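Local coordinates for protein putative O-GlcNAcase nagJ (Clostridium perfringens, PDB 6PV5) that probably removes N-acetylhexosamine sugars from glycans as a family 84 glycoside hydrolase, this chain holding the catalytic barrel with the domains before and after it, at residues E232-P237 against F281-N286; I301-I306 against A315-R320; L335-V340 against K358-T363. All blocks are in the same frame, centred on the assembly; numbering follows the deposited sequence.

Interaction 1: residues E232-P237 against F281-N286; sequences EKWREP and FKALIN
A water molecule is gripped from three sides where Arg-235 faces Ala-283: it donates to Arg-235 O at 2.6 Å and to Ala-283 O at 2.7 Å. Its third bond is accepted from Asn-286 ND2 at 3.2 Å. Loop and helix each lend it a carbonyl, and an amide suits Asn-286 because its N-H can supply that third bond. Beside this bridge the two backbones come close, since Ala-283 has only a methyl to place between them; its CB lies 3.7 Å from Arg-235 CG. Residues 232-237 belong to the loop after the second strand of the (beta/alpha)8 barrel, 219-222, and pack on helix 274-294, which follows the third. A type I beta turn from Lys-233 to Glu-236, closed by Glu-236 N to Lys-233 O at 3.0 Å, sets Trp-234 and Arg-235 at its two central positions. Trp-234 CG lies between the backbone N and the carbonyl carbon (chi1 62°), and the Arg-235 chain runs extended from CG to NE alongside the ring, with CG against the indole face toward its rim. The guanidinium leans at a tilt over one corner of the indole: Trp-234 CZ2 lies 3.4 Å above the guanidinium plane, over its centre. Trp-234 NE1 and Arg-235 NH1 do not bond to each other; both donate to the carboxylate of Asp-269, while Arg-235 NE makes a salt bridge with Asp-280. These bonds probably fix the rotation of both flat groups. The indole meets the helix at its rim: Trp-234 CZ3 lies 3.8 Å from Leu-284 CB, with the backbone of Leu-284 near the ring plane. Lys-287 reaches back with its NZ to the carbonyls of Trp-234 and Glu-236.

Interaction 2: residues I301-I306 against A315-R320; sequences ILWDDI and AEVLNR
The fourth beta-alpha step of the (beta/alpha)8 barrel is closed here, where Ile-301 on strand 298-302 and Trp-303, further along the chain, meet Val-317 and Leu-318 of the following helix, 311-326. Leu-318 divides its two methyls between the strand-side residues. Its CD2 sits against the branch point of Ile-301, 3.5 Å from Ile-301 CB, but Ile-301 takes two conformations and the detail of this contact is doubtful. Its CD1 lies 3.7 Å from Trp-303 NE1. That methyl is at the edge of the indole, near the ring plane. With CG anti to the carbonyl carbon (chi1 -71°), Leu-318 turns this fork toward the strand. Further along the same rim, Val-317 CG1 touches Trp-303 CZ2 at 4.1 Å. One face of the indole rests on Ile-301 CG2, so a beta-branched residue fits as a flank. No hydrogen bond crosses the contact, and Trp-303 NE1, buried against the Leu-318 methyl, has no hydrogen-bond partner in the model. Two residues after the tryptophan comes Asp-305, the predicted proton donor. Around the contact, Leu-318 also touches Thr-337 of the next strand, 336-338, and Phe-360 of helix 355-363, while Ile-301 packs on Phe-321 of helix 311-326.

Interaction 3: residues L335-V340 against K358-T363; sequences LITVPV and KEFAET
Phe-360 holds its ring out from the helix with CG anti to the backbone N (chi1 -173°), and Thr-337 on the strand turns OG1 anti to its own N (chi1 -167°), which leaves CG2 in the position between N and the carbonyl carbon and pointed at the ring. The two side chains approach from opposite directions. Thr-337 CG2 meets the ring at its edge, in the ring plane, 4.0 Å from Phe-360 CZ. Pro-339 CB lies obliquely to the ring, 4.0 Å from Phe-360 CE2. Thr-337 and Pro-339, two residues apart, thus both touch the outer end of a single long aromatic side chain. Phenylalanine reaches from helix to strand without bringing a polar group; threonine offers a methyl to it while its hydroxyl is taken up by the carbonyl of Ile-301 on the adjacent strand; proline presents hydrocarbon and has no backbone N-H to satisfy in this buried setting. Within the helix, Thr-363 OG1 donates to Glu-359 O over 2.7 Å, the C=O...O angle being 153° and the hydroxyl somewhat tilted from the carbonyl plane. That oxygen also accepts from Thr-363 N at 3.1 Å, so a single residue grips it twice at the last turn of the helix. The contact belongs to the fifth beta-alpha step of the (beta/alpha)8 barrel, and the side chain of Pro-339 is about 10 Å from that of Asp-305, the predicted proton donor. Leu-318 of helix 311-326 borders both Thr-337 and Phe-360, whereas Tyr-395 of helix 385-395 touches Phe-360 and Pro-339, and Val-370 of strand 369-372 lies against Thr-337 and Pro-339.

How the interactions relate
From the N terminus the three contacts follow in series within the catalytic barrel, none nested in or crossing another. Interaction 1 closes the longest loop, 43 residues containing helix 243-255, strand 259-264 and the start of helix 274-294, and ties the loop after the second strand to the third helix. Interaction 2 closes 8 residues between the fourth strand and its helix; interaction 3 closes 17 between the fifth strand and helix 355-363. Interactions 1 and 2 touch where Leu-284 CD2 lies 4.0 Å from Val-317 CG1. Interactions 2 and 3 use neighbouring strands of the barrel, 298-302 and 336-338, while 1 and 3 do not touch. Together they link consecutive barrel elements around one side of the domain.

Interaction 1: residues E232-P237 against F281-N286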
loop_
_atom_site.group_PDB
_atom_site.type_symbol
_atom_site.label_atom_id
_atom_site.label_comp_id
_atom_site.label_asym_id
_atom_site.label_seq_id
_atom_site.Cartn_x
_atom_site.Cartn_y
_atom_site.Cartn_z
ATOM N N GLU A 232 -8.916 5.787 24.333
ATOM C CA GLU A 232 -9.405 6.475 25.522
ATOM C C GLU A 232 -10.143 5.479 26.417
ATOM O O GLU A 232 -9.970 5.483 27.634
ATOM C CB GLU A 232 -10.368 7.614 25.184
ATOM C CG GLU A 232 -9.693 8.960 24.987
ATOM C CD GLU A 232 -9.405 9.326 23.537
ATOM O OE1 GLU A 232 -9.393 8.413 22.673
ATOM O OE2 GLU A 232 -9.193 10.530 23.274
ATOM N N LYS A 233 -10.960 4.630 25.790
ATOM C CA LYS A 233 -11.728 3.625 26.503
ATOM C C LYS A 233 -11.177 2.231 26.210
ATOM O O LYS A 233 -11.951 1.320 25.933
ATOM C CB LYS A 233 -13.168 3.645 25.982
ATOM C CG LYS A 233 -13.941 4.942 26.174
ATOM C CD LYS A 233 -15.400 4.792 25.770
ATOM C CE LYS A 233 -16.117 6.116 25.613
ATOM N NZ LYS A 233 -16.361 6.784 26.913
ATOM N N TRP A 234 -9.846 2.056 26.248
ATOM C CA TRP A 234 -9.259 0.764 25.893
ATOM C C TRP A 234 -9.709 -0.351 26.836
ATOM O O TRP A 234 -9.743 -1.509 26.434
ATOM C CB TRP A 234 -7.731 0.812 25.835
ATOM C CG TRP A 234 -7.088 1.162 27.137
ATOM C CD1 TRP A 234 -6.837 2.416 27.605
ATOM C CD2 TRP A 234 -6.603 0.252 28.145
ATOM N NE1 TRP A 234 -6.210 2.354 28.821
ATOM C CE2 TRP A 234 -6.050 1.037 29.177
ATOM C CE3 TRP A 234 -6.581 -1.142 28.276
ATOM C CZ2 TRP A 234 -5.490 0.480 30.327
ATOM C CZ3 TRP A 234 -6.007 -1.695 29.404
ATOM C CH2 TRP A 234 -5.479 -0.893 30.419
ATOM N N ARG A 235 -10.017 -0.003 28.087
ATOM C CA ARG A 235 -10.446 -1.002 29.057
ATOM C C ARG A 235 -11.828 -1.557 28.707
ATOM O O ARG A 235 -12.117 -2.710 29.014
ATOM C CB ARG A 235 -10.454 -0.405 30.464
ATOM C CG ARG A 235 -9.068 -0.086 30.996
ATOM C CD ARG A 235 -9.271 0.893 32.128
ATOM N NE ARG A 235 -8.028 1.361 32.727
ATOM C CZ ARG A 235 -7.383 2.466 32.368
ATOM N NH1 ARG A 235 -7.856 3.231 31.398
ATOM N NH2 ARG A 235 -6.267 2.807 32.988
ATOM N N GLU A 236 -12.661 -0.744 28.036
ATOM C CA GLU A 236 -14.074 -1.050 27.872
ATOM C C GLU A 236 -14.299 -1.930 26.646
ATOM O O GLU A 236 -13.752 -1.681 25.576
ATOM C CB GLU A 236 -14.911 0.228 27.816
ATOM C CG GLU A 236 -14.634 1.193 28.957
ATOM C CD GLU A 236 -15.506 2.445 28.980
ATOM O OE1 GLU A 236 -16.592 2.441 28.325
ATOM O OE2 GLU A 236 -15.102 3.434 29.644
ATOM N N PRO A 237 -15.114 -3.000 26.762
ATOM C CA PRO A 237 -15.455 -3.831 25.605
ATOM C C PRO A 237 -16.299 -3.044 24.602
ATOM O O PRO A 237 -16.819 -1.980 24.939
ATOM C CB PRO A 237 -16.263 -4.980 26.233
ATOM C CG PRO A 237 -16.816 -4.399 27.517
ATOM C CD PRO A 237 -15.723 -3.478 28.013
ATOM N N PHE A 281 -3.686 -4.367 34.142
ATOM C CA PHE A 281 -3.315 -5.571 33.409
ATOM C C PHE A 281 -4.503 -6.516 33.220
ATOM O O PHE A 281 -4.615 -7.175 32.181
ATOM C CB PHE A 281 -2.076 -6.269 33.996
ATOM C CG PHE A 281 -1.546 -7.302 33.036
ATOM C CD1 PHE A 281 -2.048 -8.591 33.034
ATOM C CD2 PHE A 281 -0.630 -6.950 32.052
ATOM C CE1 PHE A 281 -1.618 -9.524 32.099
ATOM C CE2 PHE A 281 -0.203 -7.878 31.115
ATOM C CZ PHE A 281 -0.709 -9.158 31.129
ATOM N N LYS A 282 -5.373 -6.628 34.239
ATOM C CA LYS A 282 -6.539 -7.505 34.142
ATOM C C LYS A 282 -7.520 -6.937 33.115
ATOM O O LYS A 282 -8.055 -7.663 32.273
ATOM C CB LYS A 282 -7.175 -7.725 35.523
ATOM N N ALA A 283 -7.715 -5.613 33.174
ATOM C CA ALA A 283 -8.489 -4.886 32.176
ATOM C C ALA A 283 -8.021 -5.261 30.767
ATOM O O ALA A 283 -8.841 -5.629 29.922
ATOM C CB ALA A 283 -8.387 -3.402 32.439
ATOM N N LEU A 284 -6.692 -5.239 30.558
ATOM C CA LEU A 284 -6.093 -5.501 29.258
ATOM C C LEU A 284 -6.413 -6.922 28.813
ATOM O O LEU A 284 -6.839 -7.143 27.672
ATOM C CB LEU A 284 -4.580 -5.252 29.331
ATOM C CG LEU A 284 -3.758 -5.565 28.075
ATOM C CD1 LEU A 284 -4.258 -4.786 26.860
ATOM C CD2 LEU A 284 -2.285 -5.255 28.325
ATOM N N ILE A 285 -6.228 -7.880 29.731
ATOM C CA ILE A 285 -6.509 -9.270 29.410
ATOM C C ILE A 285 -7.979 -9.397 29.021
ATOM O O ILE A 285 -8.307 -10.048 28.030
ATOM C CB ILE A 285 -6.138 -10.176 30.606
ATOM C CG1 ILE A 285 -4.618 -10.282 30.756
ATOM C CG2 ILE A 285 -6.814 -11.547 30.503
ATOM C CD1 ILE A 285 -3.944 -11.084 29.657
ATOM N N ASN A 286 -8.855 -8.787 29.826
ATOM C CA ASN A 286 -10.291 -8.871 29.582
ATOM C C ASN A 286 -10.624 -8.353 28.181
ATOM O O ASN A 286 -11.190 -9.087 27.370
ATOM C CB ASN A 286 -11.126 -8.162 30.651
ATOM C CG ASN A 286 -12.619 -8.391 30.486
ATOM O OD1 ASN A 286 -13.073 -9.515 30.239
ATOM N ND2 ASN A 286 -13.400 -7.331 30.625
HETATM O O HOH W 1 -11.380 -4.908 30.264
#

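Interaction 2: residues I301-I306 against A315-R320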
loop_
_atom_site.group_PDB
_atom_site.type_symbol
_atom_site.label_atom_id
_atom_site.label_comp_id
_atom_site.label_asym_id
_atom_site.label_seq_id
_atom_site.Cartn_x
_atom_site.Cartn_y
_atom_site.Cartn_z
ATOM N N ILE A 301 -0.102 -3.837 20.609
ATOM C CA ILE A 301 -0.142 -2.839 21.658
ATOM C C ILE A 301 0.859 -1.750 21.279
ATOM O O ILE A 301 2.041 -2.036 21.079
ATOM C CB ILE A 301 0.173 -3.455 23.038
ATOM C CG1 ILE A 301 -0.691 -4.684 23.340
ATOM C CG2 ILE A 301 0.058 -2.397 24.123
ATOM C CD1 ILE A 301 -0.425 -5.306 24.695
ATOM N N LEU A 302 0.368 -0.509 21.207
ATOM C CA LEU A 302 1.132 0.612 20.668
ATOM C C LEU A 302 1.555 1.527 21.814
ATOM O O LEU A 302 0.739 1.812 22.683
ATOM C CB LEU A 302 0.195 1.354 19.704
ATOM C CG LEU A 302 0.184 0.937 18.225
ATOM C CD1 LEU A 302 0.411 -0.542 17.950
ATOM C CD2 LEU A 302 -1.049 1.439 17.488
ATOM N N TRP A 303 2.820 1.996 21.811
ATOM C CA TRP A 303 3.218 3.071 22.718
ATOM C C TRP A 303 3.598 4.351 21.968
ATOM O O TRP A 303 4.219 5.239 22.538
ATOM C CB TRP A 303 4.361 2.630 23.643
ATOM C CG TRP A 303 4.124 1.307 24.308
ATOM C CD1 TRP A 303 4.584 0.089 23.897
ATOM C CD2 TRP A 303 3.325 1.064 25.480
ATOM N NE1 TRP A 303 4.146 -0.892 24.743
ATOM C CE2 TRP A 303 3.381 -0.325 25.731
ATOM C CE3 TRP A 303 2.599 1.882 26.359
ATOM C CZ2 TRP A 303 2.730 -0.910 26.819
ATOM C CZ3 TRP A 303 1.940 1.303 27.425
ATOM C CH2 TRP A 303 2.011 -0.075 27.644
ATOM N N ASP A 304 3.273 4.439 20.678
ATOM C CA ASP A 304 3.650 5.626 19.924
ATOM C C ASP A 304 2.902 6.836 20.474
ATOM O O ASP A 304 1.717 6.759 20.795
ATOM C CB ASP A 304 3.405 5.479 18.419
ATOM C CG ASP A 304 1.947 5.270 18.034
ATOM O OD1 ASP A 304 1.321 4.344 18.580
ATOM O OD2 ASP A 304 1.448 6.027 17.178
ATOM N N ASP A 305 3.617 7.960 20.575
ATOM C CA ASP A 305 2.983 9.233 20.873
ATOM C C ASP A 305 2.232 9.169 22.213
ATOM O O ASP A 305 1.024 9.385 22.250
ATOM C CB ASP A 305 2.092 9.703 19.708
ATOM C CG ASP A 305 2.742 9.760 18.328
ATOM O OD1 ASP A 305 3.818 10.410 18.178
ATOM O OD2 ASP A 305 2.143 9.182 17.389
ATOM N N ILE A 306 2.962 8.887 23.304
ATOM C CA ILE A 306 2.464 9.065 24.659
ATOM C C ILE A 306 3.520 9.744 25.532
ATOM O O ILE A 306 4.564 10.192 25.043
ATOM C CB ILE A 306 2.011 7.734 25.288
ATOM C CG1 ILE A 306 3.136 6.693 25.285
ATOM C CG2 ILE A 306 0.736 7.230 24.625
ATOM C CD1 ILE A 306 3.066 5.696 26.413
ATOM N N ALA A 315 7.861 -2.806 28.116
ATOM C CA ALA A 315 8.256 -4.087 27.565
ATOM C C ALA A 315 7.704 -5.209 28.444
ATOM O O ALA A 315 7.283 -6.249 27.931
ATOM C CB ALA A 315 9.756 -4.160 27.440
ATOM N N GLU A 316 7.698 -4.978 29.760
ATOM C CA GLU A 316 7.209 -5.995 30.683
ATOM C C GLU A 316 5.717 -6.259 30.481
ATOM O O GLU A 316 5.320 -7.424 30.415
ATOM C CB GLU A 316 7.586 -5.681 32.134
ATOM C CG GLU A 316 9.049 -5.974 32.402
ATOM C CD GLU A 316 9.521 -5.606 33.797
ATOM O OE1 GLU A 316 8.715 -5.008 34.557
ATOM O OE2 GLU A 316 10.696 -5.925 34.122
ATOM N N VAL A 317 4.915 -5.185 30.350
ATOM C CA VAL A 317 3.492 -5.311 30.046
ATOM C C VAL A 317 3.333 -6.167 28.797
ATOM O O VAL A 317 2.513 -7.079 28.790
ATOM C CB VAL A 317 2.784 -3.947 29.905
ATOM C CG1 VAL A 317 1.500 -4.035 29.086
ATOM C CG2 VAL A 317 2.527 -3.297 31.256
ATOM N N LEU A 318 4.171 -5.907 27.779
ATOM C CA LEU A 318 4.122 -6.644 26.522
ATOM C C LEU A 318 4.506 -8.117 26.705
ATOM O O LEU A 318 3.916 -8.988 26.063
ATOM C CB LEU A 318 5.046 -5.993 25.478
ATOM C CG LEU A 318 4.624 -4.633 24.897
ATOM C CD1 LEU A 318 5.684 -4.124 23.921
ATOM C CD2 LEU A 318 3.285 -4.722 24.167
ATOM N N ASN A 319 5.561 -8.390 27.485
ATOM C CA ASN A 319 6.034 -9.768 27.667
ATOM C C ASN A 319 4.990 -10.592 28.432
ATOM O O ASN A 319 4.692 -11.722 28.059
ATOM C CB ASN A 319 7.359 -9.855 28.441
ATOM C CG ASN A 319 8.541 -9.171 27.780
ATOM O OD1 ASN A 319 8.642 -9.081 26.554
ATOM N ND2 ASN A 319 9.467 -8.703 28.596
ATOM N N ARG A 320 4.402 -9.988 29.463
ATOM C CA ARG A 320 3.344 -10.623 30.230
ATOM C C ARG A 320 2.145 -10.925 29.336
ATOM O O ARG A 320 1.622 -12.040 29.377
ATOM C CB ARG A 320 2.957 -9.755 31.425
ATOM C CG ARG A 320 2.363 -10.552 32.581
ATOM C CD ARG A 320 1.882 -9.623 33.678
ATOM N NE ARG A 320 0.861 -10.266 34.492
ATOM C CZ ARG A 320 0.266 -9.687 35.523
ATOM N NH1 ARG A 320 0.602 -8.460 35.876
ATOM N NH2 ARG A 320 -0.666 -10.328 36.206
#

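Interaction 3: residues L335-V340 against K358-T363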
loop_
_atom_site.group_PDB
_atom_site.type_symbol
_atom_site.label_atom_id
_atom_site.label_comp_id
_atom_site.label_asym_id
_atom_site.label_seq_id
_atom_site.Cartn_x
_atom_site.Cartn_y
_atom_site.Cartn_z
ATOM N N LEU A 335 2.356 -11.039 18.839
ATOM C CA LEU A 335 1.998 -9.693 19.241
ATOM C C LEU A 335 2.832 -8.706 18.421
ATOM O O LEU A 335 3.944 -9.031 18.001
ATOM C CB LEU A 335 2.332 -9.537 20.724
ATOM C CG LEU A 335 2.042 -8.170 21.349
ATOM C CD1 LEU A 335 0.551 -7.869 21.342
ATOM C CD2 LEU A 335 2.566 -8.100 22.773
ATOM N N ILE A 336 2.269 -7.511 18.199
ATOM C CA ILE A 336 2.924 -6.458 17.438
ATOM C C ILE A 336 2.985 -5.232 18.330
ATOM O O ILE A 336 2.042 -4.981 19.077
ATOM C CB ILE A 336 2.116 -6.162 16.160
ATOM C CG1 ILE A 336 2.183 -7.329 15.173
ATOM C CG2 ILE A 336 2.550 -4.837 15.536
ATOM C CD1 ILE A 336 1.232 -7.188 13.994
ATOM N N THR A 337 4.105 -4.502 18.282
ATOM C CA THR A 337 4.189 -3.287 19.081
ATOM C C THR A 337 4.857 -2.165 18.284
ATOM O O THR A 337 5.436 -2.400 17.224
ATOM C CB THR A 337 4.909 -3.541 20.416
ATOM O OG1 THR A 337 4.695 -2.415 21.262
ATOM C CG2 THR A 337 6.397 -3.763 20.279
ATOM N N VAL A 338 4.778 -0.947 18.831
ATOM C CA VAL A 338 5.554 0.181 18.338
ATOM C C VAL A 338 6.065 0.951 19.550
ATOM O O VAL A 338 5.301 1.288 20.452
ATOM C CB VAL A 338 4.778 1.093 17.349
ATOM C CG1 VAL A 338 3.561 1.723 17.993
ATOM C CG2 VAL A 338 5.665 2.206 16.798
ATOM N N PRO A 339 7.379 1.261 19.595
ATOM C CA PRO A 339 7.977 1.924 20.751
ATOM C C PRO A 339 7.652 3.416 20.803
ATOM O O PRO A 339 7.128 3.978 19.839
ATOM C CB PRO A 339 9.492 1.729 20.576
ATOM C CG PRO A 339 9.682 0.972 19.277
ATOM C CD PRO A 339 8.356 0.925 18.559
ATOM N N VAL A 340 7.997 4.041 21.936
ATOM C CA VAL A 340 7.960 5.484 22.076
ATOM C C VAL A 340 8.964 6.103 21.093
ATOM O O VAL A 340 8.623 7.058 20.406
ATOM C CB VAL A 340 8.224 5.919 23.533
ATOM C CG1 VAL A 340 8.452 7.418 23.656
ATOM C CG2 VAL A 340 7.116 5.471 24.477
ATOM N N LYS A 358 17.287 1.251 24.806
ATOM C CA LYS A 358 18.165 0.261 25.403
ATOM C C LYS A 358 17.328 -0.658 26.297
ATOM O O LYS A 358 17.333 -1.860 26.124
ATOM C CB LYS A 358 19.298 0.959 26.160
ATOM C CG LYS A 358 20.225 0.043 26.941
ATOM C CD LYS A 358 21.362 0.786 27.615
ATOM C CE LYS A 358 22.273 -0.136 28.399
ATOM N NZ LYS A 358 22.692 -1.303 27.583
ATOM N N GLU A 359 16.569 -0.057 27.203
ATOM C CA GLU A 359 15.752 -0.774 28.165
ATOM C C GLU A 359 14.600 -1.496 27.474
ATOM O O GLU A 359 14.343 -2.662 27.773
ATOM C CB GLU A 359 15.273 0.211 29.229
ATOM C CG GLU A 359 16.440 0.872 29.936
ATOM C CD GLU A 359 16.066 1.652 31.178
ATOM O OE1 GLU A 359 14.855 1.913 31.364
ATOM O OE2 GLU A 359 16.995 1.999 31.954
ATOM N N PHE A 360 13.921 -0.809 26.539
ATOM C CA PHE A 360 12.811 -1.426 25.831
ATOM C C PHE A 360 13.297 -2.652 25.055
ATOM O O PHE A 360 12.712 -3.733 25.179
ATOM C CB PHE A 360 12.020 -0.409 24.992
ATOM C CG PHE A 360 10.758 -0.944 24.357
ATOM C CD1 PHE A 360 9.574 -1.043 25.080
ATOM C CD2 PHE A 360 10.747 -1.364 23.028
ATOM C CE1 PHE A 360 8.421 -1.542 24.481
ATOM C CE2 PHE A 360 9.589 -1.846 22.427
ATOM C CZ PHE A 360 8.421 -1.926 23.156
ATOM N N ALA A 361 14.366 -2.488 24.259
ATOM C CA ALA A 361 14.826 -3.554 23.383
ATOM C C ALA A 361 15.412 -4.729 24.179
ATOM O O ALA A 361 15.216 -5.887 23.815
ATOM C CB ALA A 361 15.831 -3.019 22.388
ATOM N N GLU A 362 16.158 -4.425 25.242
ATOM C CA GLU A 362 16.826 -5.449 26.035
ATOM C C GLU A 362 15.786 -6.295 26.763
ATOM O O GLU A 362 15.946 -7.503 26.840
ATOM C CB GLU A 362 17.787 -4.811 27.039
ATOM N N THR A 363 14.713 -5.662 27.262
ATOM C CA THR A 363 13.678 -6.364 28.006
ATOM C C THR A 363 12.748 -7.187 27.113
ATOM O O THR A 363 12.256 -8.218 27.553
ATOM C CB THR A 363 12.841 -5.388 28.835
ATOM O OG1 THR A 363 13.783 -4.588 29.530
ATOM C CG2 THR A 363 11.901 -6.052 29.815
#